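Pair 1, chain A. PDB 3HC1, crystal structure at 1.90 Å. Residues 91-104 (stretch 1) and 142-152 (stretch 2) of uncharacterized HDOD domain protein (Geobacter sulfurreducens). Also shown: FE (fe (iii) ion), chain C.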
# COMPACT_ATOMS: atom_id res chain seq x y z
N LEU A 91 18.00 -6.93 8.02
CA LEU A 91 18.05 -5.99 6.90
C LEU A 91 16.67 -5.72 6.30
O LEU A 91 16.29 -4.57 6.13
CB LEU A 91 19.02 -6.51 5.82
CG LEU A 91 19.17 -5.80 4.46
CD1 LEU A 91 19.73 -4.39 4.62
CD2 LEU A 91 20.02 -6.65 3.53
N ASP A 92 15.91 -6.78 6.01
CA ASP A 92 14.61 -6.58 5.36
C ASP A 92 13.57 -5.86 6.23
O ASP A 92 12.95 -4.88 5.78
CB ASP A 92 14.07 -7.92 4.83
CG ASP A 92 14.92 -8.50 3.73
OD1 ASP A 92 15.86 -7.82 3.24
OD2 ASP A 92 14.66 -9.65 3.34
N LEU A 93 13.36 -6.32 7.47
CA LEU A 93 12.43 -5.64 8.36
C LEU A 93 12.90 -4.21 8.69
O LEU A 93 12.07 -3.30 8.88
CB LEU A 93 12.13 -6.45 9.61
CG LEU A 93 11.31 -7.74 9.40
CD1 LEU A 93 11.32 -8.66 10.64
CD2 LEU A 93 9.89 -7.43 8.98
N LEU A 94 14.22 -3.97 8.74
CA LEU A 94 14.68 -2.60 8.94
C LEU A 94 14.33 -1.67 7.74
O LEU A 94 13.86 -0.56 7.96
CB LEU A 94 16.16 -2.53 9.27
CG LEU A 94 16.74 -1.14 9.64
CD1 LEU A 94 16.11 -0.62 10.90
CD2 LEU A 94 18.26 -1.24 9.79
N ARG A 95 14.62 -2.11 6.51
CA ARG A 95 14.21 -1.39 5.28
C ARG A 95 12.70 -1.12 5.32
O ARG A 95 12.24 -0.03 5.01
CB ARG A 95 14.52 -2.20 4.01
CG ARG A 95 16.02 -2.25 3.52
CD ARG A 95 16.20 -3.50 2.60
NE ARG A 95 17.36 -3.42 1.74
CZ ARG A 95 17.92 -4.44 1.08
NH1 ARG A 95 17.43 -5.68 1.16
NH2 ARG A 95 19.01 -4.23 0.35
N GLU A 96 11.93 -2.13 5.71
CA GLU A 96 10.49 -2.02 5.80
C GLU A 96 10.06 -1.00 6.82
O GLU A 96 9.18 -0.22 6.55
CB GLU A 96 9.88 -3.36 6.22
CG GLU A 96 8.39 -3.39 6.11
CD GLU A 96 7.82 -4.77 6.37
OE1 GLU A 96 8.10 -5.70 5.57
OE2 GLU A 96 7.07 -4.91 7.36
N ALA A 97 10.66 -1.04 8.00
CA ALA A 97 10.30 -0.11 9.08
C ALA A 97 10.68 1.34 8.70
O ALA A 97 9.91 2.29 8.95
CB ALA A 97 10.97 -0.52 10.39
N ILE A 98 11.87 1.51 8.13
CA ILE A 98 12.34 2.85 7.69
C ILE A 98 11.41 3.42 6.58
O ILE A 98 10.96 4.58 6.64
CB ILE A 98 13.82 2.82 7.21
CG1 ILE A 98 14.76 2.53 8.40
CG2 ILE A 98 14.20 4.16 6.61
CD1 ILE A 98 16.23 2.42 8.04
N PHE A 99 11.13 2.58 5.60
CA PHE A 99 10.23 2.95 4.53
C PHE A 99 8.90 3.48 5.09
O PHE A 99 8.43 4.53 4.69
CB PHE A 99 9.99 1.76 3.61
CG PHE A 99 9.10 2.08 2.46
CD1 PHE A 99 9.62 2.61 1.30
CD2 PHE A 99 7.74 1.85 2.55
CE1 PHE A 99 8.80 2.92 0.24
CE2 PHE A 99 6.90 2.16 1.47
CZ PHE A 99 7.45 2.69 0.33
N THR A 100 8.34 2.73 6.03
CA THR A 100 7.06 3.05 6.67
C THR A 100 7.11 4.36 7.44
O THR A 100 6.20 5.18 7.36
CB THR A 100 6.64 1.85 7.59
OG1 THR A 100 6.52 0.68 6.76
CG2 THR A 100 5.32 2.11 8.31
N CYS A 101 8.19 4.54 8.21
CA CYS A 101 8.31 5.71 9.06
C CYS A 101 8.61 6.95 8.30
O CYS A 101 8.30 8.00 8.79
CB CYS A 101 9.36 5.50 10.15
SG CYS A 101 8.81 4.21 11.27
N ALA A 102 9.17 6.81 7.10
CA ALA A 102 9.44 7.96 6.23
C ALA A 102 8.23 8.27 5.36
O ALA A 102 7.92 9.42 5.15
CB ALA A 102 10.69 7.73 5.34
N ILE A 103 7.56 7.25 4.84
CA ILE A 103 6.44 7.49 3.93
C ILE A 103 5.23 8.13 4.69
O ILE A 103 4.37 8.74 4.09
CB ILE A 103 6.08 6.21 3.18
CG1 ILE A 103 5.29 6.52 1.89
CG2 ILE A 103 5.32 5.24 4.06
CD1 ILE A 103 6.18 6.95 0.77
N VAL A 104 5.18 7.98 6.01
CA VAL A 104 4.04 8.49 6.77
C VAL A 104 3.90 10.03 6.60
O VAL A 104 2.80 10.55 6.60
CB VAL A 104 4.01 8.04 8.22
CG1 VAL A 104 5.19 8.64 9.01
CG2 VAL A 104 2.63 8.40 8.85
N PRO A 142 9.11 -10.62 0.16
CA PRO A 142 7.81 -10.06 0.59
C PRO A 142 7.83 -8.57 0.92
O PRO A 142 6.77 -7.93 0.88
CB PRO A 142 7.45 -10.87 1.83
CG PRO A 142 8.74 -11.62 2.24
CD PRO A 142 9.60 -11.70 1.05
N VAL A 143 8.99 -7.99 1.26
CA VAL A 143 9.04 -6.55 1.48
C VAL A 143 8.61 -5.77 0.21
O VAL A 143 8.01 -4.71 0.32
CB VAL A 143 10.38 -6.07 2.13
CG1 VAL A 143 10.37 -4.55 2.33
CG2 VAL A 143 10.57 -6.75 3.51
N ASN A 144 8.90 -6.29 -0.98
CA ASN A 144 8.50 -5.67 -2.26
C ASN A 144 6.97 -5.60 -2.39
O ASN A 144 6.43 -4.61 -2.89
CB ASN A 144 9.00 -6.45 -3.47
CG ASN A 144 10.50 -6.47 -3.58
OD1 ASN A 144 11.20 -6.52 -2.59
ND2 ASN A 144 10.97 -6.48 -4.79
N VAL A 145 6.30 -6.60 -1.84
CA VAL A 145 4.84 -6.62 -1.84
C VAL A 145 4.33 -5.63 -0.81
O VAL A 145 3.32 -4.96 -1.01
CB VAL A 145 4.28 -8.03 -1.52
CG1 VAL A 145 2.78 -8.07 -1.65
CG2 VAL A 145 4.89 -9.08 -2.43
N TYR A 146 4.97 -5.59 0.35
CA TYR A 146 4.63 -4.62 1.37
C TYR A 146 4.68 -3.17 0.81
O TYR A 146 3.74 -2.39 0.99
CB TYR A 146 5.56 -4.74 2.58
CG TYR A 146 5.23 -3.75 3.69
CD1 TYR A 146 5.82 -2.50 3.70
CD2 TYR A 146 4.38 -4.08 4.72
CE1 TYR A 146 5.55 -1.59 4.68
CE2 TYR A 146 4.11 -3.13 5.76
CZ TYR A 146 4.68 -1.90 5.71
OH TYR A 146 4.47 -0.97 6.69
N VAL A 147 5.78 -2.83 0.17
CA VAL A 147 6.01 -1.48 -0.34
C VAL A 147 4.96 -1.16 -1.45
O VAL A 147 4.36 -0.12 -1.38
CB VAL A 147 7.46 -1.29 -0.84
CG1 VAL A 147 7.58 -0.05 -1.73
CG2 VAL A 147 8.44 -1.20 0.35
N ALA A 148 4.70 -2.09 -2.39
CA ALA A 148 3.65 -1.91 -3.43
C ALA A 148 2.29 -1.64 -2.78
O ALA A 148 1.55 -0.76 -3.23
CB ALA A 148 3.58 -3.07 -4.40
N GLY A 149 2.01 -2.37 -1.70
CA GLY A 149 0.75 -2.24 -0.95
C GLY A 149 0.55 -0.90 -0.29
O GLY A 149 -0.49 -0.24 -0.42
N LEU A 150 1.59 -0.47 0.43
CA LEU A 150 1.52 0.81 1.13
C LEU A 150 1.37 1.98 0.15
O LEU A 150 0.81 3.01 0.52
CB LEU A 150 2.77 1.01 1.99
CG LEU A 150 2.74 2.09 3.07
CD1 LEU A 150 1.50 2.11 3.91
CD2 LEU A 150 3.98 1.92 3.97
N LEU A 151 1.85 1.82 -1.11
CA LEU A 151 1.78 2.89 -2.08
C LEU A 151 0.58 2.79 -3.02
O LEU A 151 0.42 3.64 -3.90
CB LEU A 151 3.05 2.91 -2.96
CG LEU A 151 4.34 3.25 -2.19
CD1 LEU A 151 5.54 3.02 -3.07
CD2 LEU A 151 4.22 4.72 -1.75
N HIS A 152 -0.22 1.73 -2.89
CA HIS A 152 -1.26 1.43 -3.91
C HIS A 152 -2.27 2.57 -4.21
O HIS A 152 -2.64 2.81 -5.35
CB HIS A 152 -1.96 0.09 -3.66
CG HIS A 152 -3.10 0.17 -2.68
ND1 HIS A 152 -2.89 0.31 -1.33
CD2 HIS A 152 -4.45 0.14 -2.84
CE1 HIS A 152 -4.05 0.40 -0.70
NE2 HIS A 152 -5.01 0.28 -1.59
FE FE C . -7.28 0.79 -1.73
O HOH W 1 -7.47 0.50 -3.69

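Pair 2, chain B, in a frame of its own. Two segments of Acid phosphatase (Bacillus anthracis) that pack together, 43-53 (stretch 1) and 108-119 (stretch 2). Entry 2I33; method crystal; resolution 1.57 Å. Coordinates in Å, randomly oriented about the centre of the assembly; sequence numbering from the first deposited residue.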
# COMPACT_ATOMS: atom_id res chain seq x y z
N THR B 43 -2.28 -13.49 -0.47
CA THR B 43 -3.01 -13.64 0.76
C THR B 43 -4.44 -14.02 0.40
O THR B 43 -5.05 -14.89 1.02
CB THR B 43 -2.96 -12.36 1.57
OG1 THR B 43 -1.58 -12.07 1.86
CG2 THR B 43 -3.74 -12.49 2.85
N GLY B 44 -4.98 -13.38 -0.62
CA GLY B 44 -6.32 -13.73 -1.07
C GLY B 44 -6.42 -15.20 -1.49
O GLY B 44 -7.41 -15.90 -1.18
N GLN B 45 -5.42 -15.71 -2.18
CA GLN B 45 -5.46 -17.11 -2.58
C GLN B 45 -5.45 -18.06 -1.37
O GLN B 45 -6.19 -19.04 -1.32
CB GLN B 45 -4.32 -17.43 -3.54
CG GLN B 45 -4.49 -18.80 -4.13
CD GLN B 45 -3.75 -18.97 -5.43
OE1 GLN B 45 -3.67 -18.03 -6.24
NE2 GLN B 45 -3.25 -20.17 -5.66
N LEU B 46 -4.61 -17.76 -0.39
CA LEU B 46 -4.52 -18.53 0.83
C LEU B 46 -5.86 -18.54 1.53
O LEU B 46 -6.35 -19.57 1.95
CB LEU B 46 -3.50 -17.90 1.75
CG LEU B 46 -3.31 -18.53 3.12
CD1 LEU B 46 -2.48 -19.76 3.01
CD2 LEU B 46 -2.62 -17.50 4.02
N LYS B 47 -6.47 -17.36 1.63
CA LYS B 47 -7.74 -17.26 2.30
C LYS B 47 -8.86 -17.89 1.50
O LYS B 47 -9.81 -18.42 2.07
CB LYS B 47 -8.01 -15.80 2.64
CG LYS B 47 -7.01 -15.22 3.63
CD LYS B 47 -7.14 -15.84 5.01
CE LYS B 47 -6.14 -15.29 6.01
NZ LYS B 47 -6.22 -16.00 7.30
N LEU B 48 -8.75 -17.86 0.17
CA LEU B 48 -9.73 -18.55 -0.66
C LEU B 48 -9.70 -20.05 -0.37
O LEU B 48 -10.71 -20.66 -0.11
CB LEU B 48 -9.48 -18.30 -2.14
CG LEU B 48 -10.47 -18.98 -3.07
CD1 LEU B 48 -11.90 -18.52 -2.80
CD2 LEU B 48 -10.11 -18.76 -4.54
N ASP B 49 -8.51 -20.63 -0.38
CA ASP B 49 -8.40 -22.05 -0.07
C ASP B 49 -8.97 -22.40 1.31
O ASP B 49 -9.63 -23.41 1.47
CB ASP B 49 -6.95 -22.47 -0.11
CG ASP B 49 -6.42 -22.57 -1.53
OD1 ASP B 49 -7.21 -22.63 -2.49
OD2 ASP B 49 -5.18 -22.64 -1.65
N ALA B 50 -8.67 -21.54 2.28
CA ALA B 50 -9.13 -21.74 3.66
C ALA B 50 -10.65 -21.74 3.69
O ALA B 50 -11.26 -22.57 4.36
CB ALA B 50 -8.62 -20.63 4.53
N ALA B 51 -11.23 -20.78 2.97
CA ALA B 51 -12.68 -20.64 2.93
C ALA B 51 -13.34 -21.83 2.27
O ALA B 51 -14.38 -22.30 2.73
CB ALA B 51 -13.05 -19.39 2.19
N LEU B 52 -12.75 -22.32 1.18
CA LEU B 52 -13.28 -23.49 0.49
C LEU B 52 -13.18 -24.72 1.38
O LEU B 52 -14.09 -25.54 1.41
CB LEU B 52 -12.56 -23.74 -0.84
CG LEU B 52 -12.74 -22.64 -1.87
CD1 LEU B 52 -11.81 -22.79 -3.07
CD2 LEU B 52 -14.21 -22.61 -2.31
N ALA B 53 -12.09 -24.84 2.11
CA ALA B 53 -11.94 -25.97 3.02
C ALA B 53 -12.93 -25.87 4.19
O ALA B 53 -13.38 -26.91 4.69
CB ALA B 53 -10.53 -26.06 3.54
N ASP B 108 -3.67 -14.22 -12.53
CA ASP B 108 -3.41 -15.59 -12.10
C ASP B 108 -4.32 -15.98 -10.95
O ASP B 108 -4.79 -17.11 -10.89
CB ASP B 108 -1.95 -15.79 -11.71
CG ASP B 108 -1.03 -15.86 -12.91
OD1 ASP B 108 -1.50 -16.10 -14.05
OD2 ASP B 108 0.19 -15.69 -12.69
N PHE B 109 -4.58 -15.02 -10.06
CA PHE B 109 -5.46 -15.31 -8.95
C PHE B 109 -6.87 -15.55 -9.45
O PHE B 109 -7.57 -16.48 -9.02
CB PHE B 109 -5.46 -14.19 -7.91
CG PHE B 109 -6.57 -14.30 -6.93
CD1 PHE B 109 -6.57 -15.28 -5.95
CD2 PHE B 109 -7.68 -13.47 -7.03
CE1 PHE B 109 -7.63 -15.41 -5.10
CE2 PHE B 109 -8.77 -13.62 -6.18
CZ PHE B 109 -8.74 -14.58 -5.21
N LEU B 110 -7.29 -14.73 -10.41
CA LEU B 110 -8.63 -14.91 -10.92
C LEU B 110 -8.78 -16.23 -11.69
O LEU B 110 -9.79 -16.91 -11.58
CB LEU B 110 -9.02 -13.75 -11.83
CG LEU B 110 -9.11 -12.40 -11.11
CD1 LEU B 110 -9.18 -11.28 -12.11
CD2 LEU B 110 -10.30 -12.39 -10.18
N LYS B 111 -7.77 -16.61 -12.48
CA LYS B 111 -7.79 -17.88 -13.15
C LYS B 111 -7.78 -19.04 -12.16
O LYS B 111 -8.43 -20.06 -12.40
CB LYS B 111 -6.63 -18.01 -14.14
CG LYS B 111 -6.71 -17.05 -15.30
CD LYS B 111 -7.91 -17.22 -16.18
CE LYS B 111 -7.80 -18.41 -17.10
NZ LYS B 111 -9.09 -18.63 -17.81
N TYR B 112 -7.06 -18.88 -11.04
CA TYR B 112 -7.09 -19.90 -9.99
C TYR B 112 -8.48 -20.06 -9.39
O TYR B 112 -9.03 -21.15 -9.26
CB TYR B 112 -6.12 -19.56 -8.89
CG TYR B 112 -6.13 -20.56 -7.77
CD1 TYR B 112 -5.45 -21.77 -7.88
CD2 TYR B 112 -6.81 -20.30 -6.58
CE1 TYR B 112 -5.46 -22.69 -6.85
CE2 TYR B 112 -6.82 -21.22 -5.55
CZ TYR B 112 -6.13 -22.40 -5.69
OH TYR B 112 -6.12 -23.34 -4.66
N THR B 113 -9.04 -18.91 -9.05
CA THR B 113 -10.39 -18.85 -8.52
C THR B 113 -11.37 -19.55 -9.45
O THR B 113 -12.16 -20.40 -9.01
CB THR B 113 -10.77 -17.39 -8.28
OG1 THR B 113 -9.87 -16.81 -7.33
CG2 THR B 113 -12.17 -17.30 -7.77
N GLU B 114 -11.28 -19.24 -10.74
CA GLU B 114 -12.13 -19.88 -11.75
C GLU B 114 -11.91 -21.41 -11.80
O GLU B 114 -12.87 -22.20 -11.99
CB GLU B 114 -11.85 -19.28 -13.12
CG GLU B 114 -12.69 -19.91 -14.23
CD GLU B 114 -12.47 -19.25 -15.56
OE1 GLU B 114 -11.29 -19.05 -15.94
OE2 GLU B 114 -13.49 -18.94 -16.22
N SER B 115 -10.66 -21.83 -11.62
CA SER B 115 -10.33 -23.26 -11.67
C SER B 115 -10.96 -24.01 -10.50
O SER B 115 -11.13 -25.22 -10.57
CB SER B 115 -8.84 -23.51 -11.68
OG SER B 115 -8.29 -23.44 -10.38
N LYS B 116 -11.25 -23.30 -9.41
CA LYS B 116 -11.83 -23.91 -8.21
C LYS B 116 -13.34 -23.91 -8.26
O LYS B 116 -14.00 -24.37 -7.33
CB LYS B 116 -11.37 -23.18 -6.96
CG LYS B 116 -9.86 -23.27 -6.66
CD LYS B 116 -9.43 -24.73 -6.55
CE LYS B 116 -8.46 -25.02 -5.41
NZ LYS B 116 -8.62 -26.39 -4.85
N GLY B 117 -13.89 -23.38 -9.35
CA GLY B 117 -15.32 -23.32 -9.53
C GLY B 117 -16.00 -22.19 -8.78
O GLY B 117 -17.23 -22.21 -8.60
N VAL B 118 -15.21 -21.21 -8.36
CA VAL B 118 -15.69 -20.08 -7.58
C VAL B 118 -16.08 -18.97 -8.55
O VAL B 118 -15.29 -18.56 -9.42
CB VAL B 118 -14.62 -19.60 -6.58
CG1 VAL B 118 -15.02 -18.29 -5.89
CG2 VAL B 118 -14.31 -20.69 -5.55
N ASP B 119 -17.28 -18.44 -8.37
CA ASP B 119 -17.73 -17.32 -9.16
C ASP B 119 -17.04 -16.02 -8.77
O ASP B 119 -16.75 -15.76 -7.61
CB ASP B 119 -19.25 -17.14 -9.04
CG ASP B 119 -20.04 -18.13 -9.90
OD1 ASP B 119 -19.52 -18.49 -10.98
OD2 ASP B 119 -21.17 -18.52 -9.50

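The sharpest difference lies at the far end of the second stretch. In pair 1, Leu150(A) and Leu151(A) both pack against the first helix. In pair 2 the matching residues are Lys116(B) and Gly117(B). Gly117(B) is the first residue to leave helical phi/psi. It has positive phi and closes a Schellman motif, with Val118(B) N bonded to Thr113(B) O at 3.2 Å. Val118(B) then supplies apolar cover: its CG2 lies 3.8 Å from Leu52(B) CD2.

The backbone frame is shared. Two helices run nearly parallel, at 9° in pair 1 and 11° in pair 2. Their axes approach to 10.3 and 10.5 Å. The central 14 residues superpose with an RMSD of 0.4 Å.

The one identical contact residue is a tyrosine. Tyr146(A) and Tyr112(B) match, both with chi1 t, and both point toward the first helix. Each hydroxyl reaches a polar side chain at the same position. In pair 2, Tyr112(B) OH donates to Asp49(B) OD1 at 2.5 Å. In pair 1, Tyr146(A) OH lies 2.6 Å from Thr100(A) OG1 and is placed to donate to it, though another acceptor is within reach of that proton. Thr100(A) OG1 also donates to Glu96(A) O, 2.8 Å away, within its own helix.

One turn earlier, Glu96(A) and Gln45(B) match and cover one face of the tyrosine ring. Glu96(A) CG makes a CH-pi contact, 3.8 Å from the centroid of the Tyr146(A) ring. In pair 2 the closest atom is the amide nitrogen: Gln45(B) NE2 is 3.5 Å from Tyr112(B) CD1.

The phenylalanine sits on different helices. Pair 1 has Phe99(A) on the first helix. Val147(A) CG2 lies over one face of the Phe99(A) ring, 3.7 Å from its centroid, while Leu150(A) CD2 and Leu151(A) CD1 sit at its edge. The matching residue in pair 2 is Leu48(B), whose CD2 meets Thr113(B) OG1 at 3.4 Å. Here the phenylalanine is on the second helix, as Phe109(B), which matches Val143(A). Arg95(A) matches Gly44(B), which has no side chain, and the Phe109(B) ring comes close to the backbone there: CE1 is 3.8 Å from Gly44(B) C. The smaller Val143(A) comes closest with CG2, 3.4 Å from Glu96(A) OE1.

Ile103(A) and Leu52(B) match more loosely. Ile103(A) CG2 meets Leu150(A) CD2 at 3.6 Å. Leu52(B) CD1 instead rests 3.9 Å from Lys116(B) CB, so the lysine contributes an aliphatic carbon where pair 1 uses a leucine methyl.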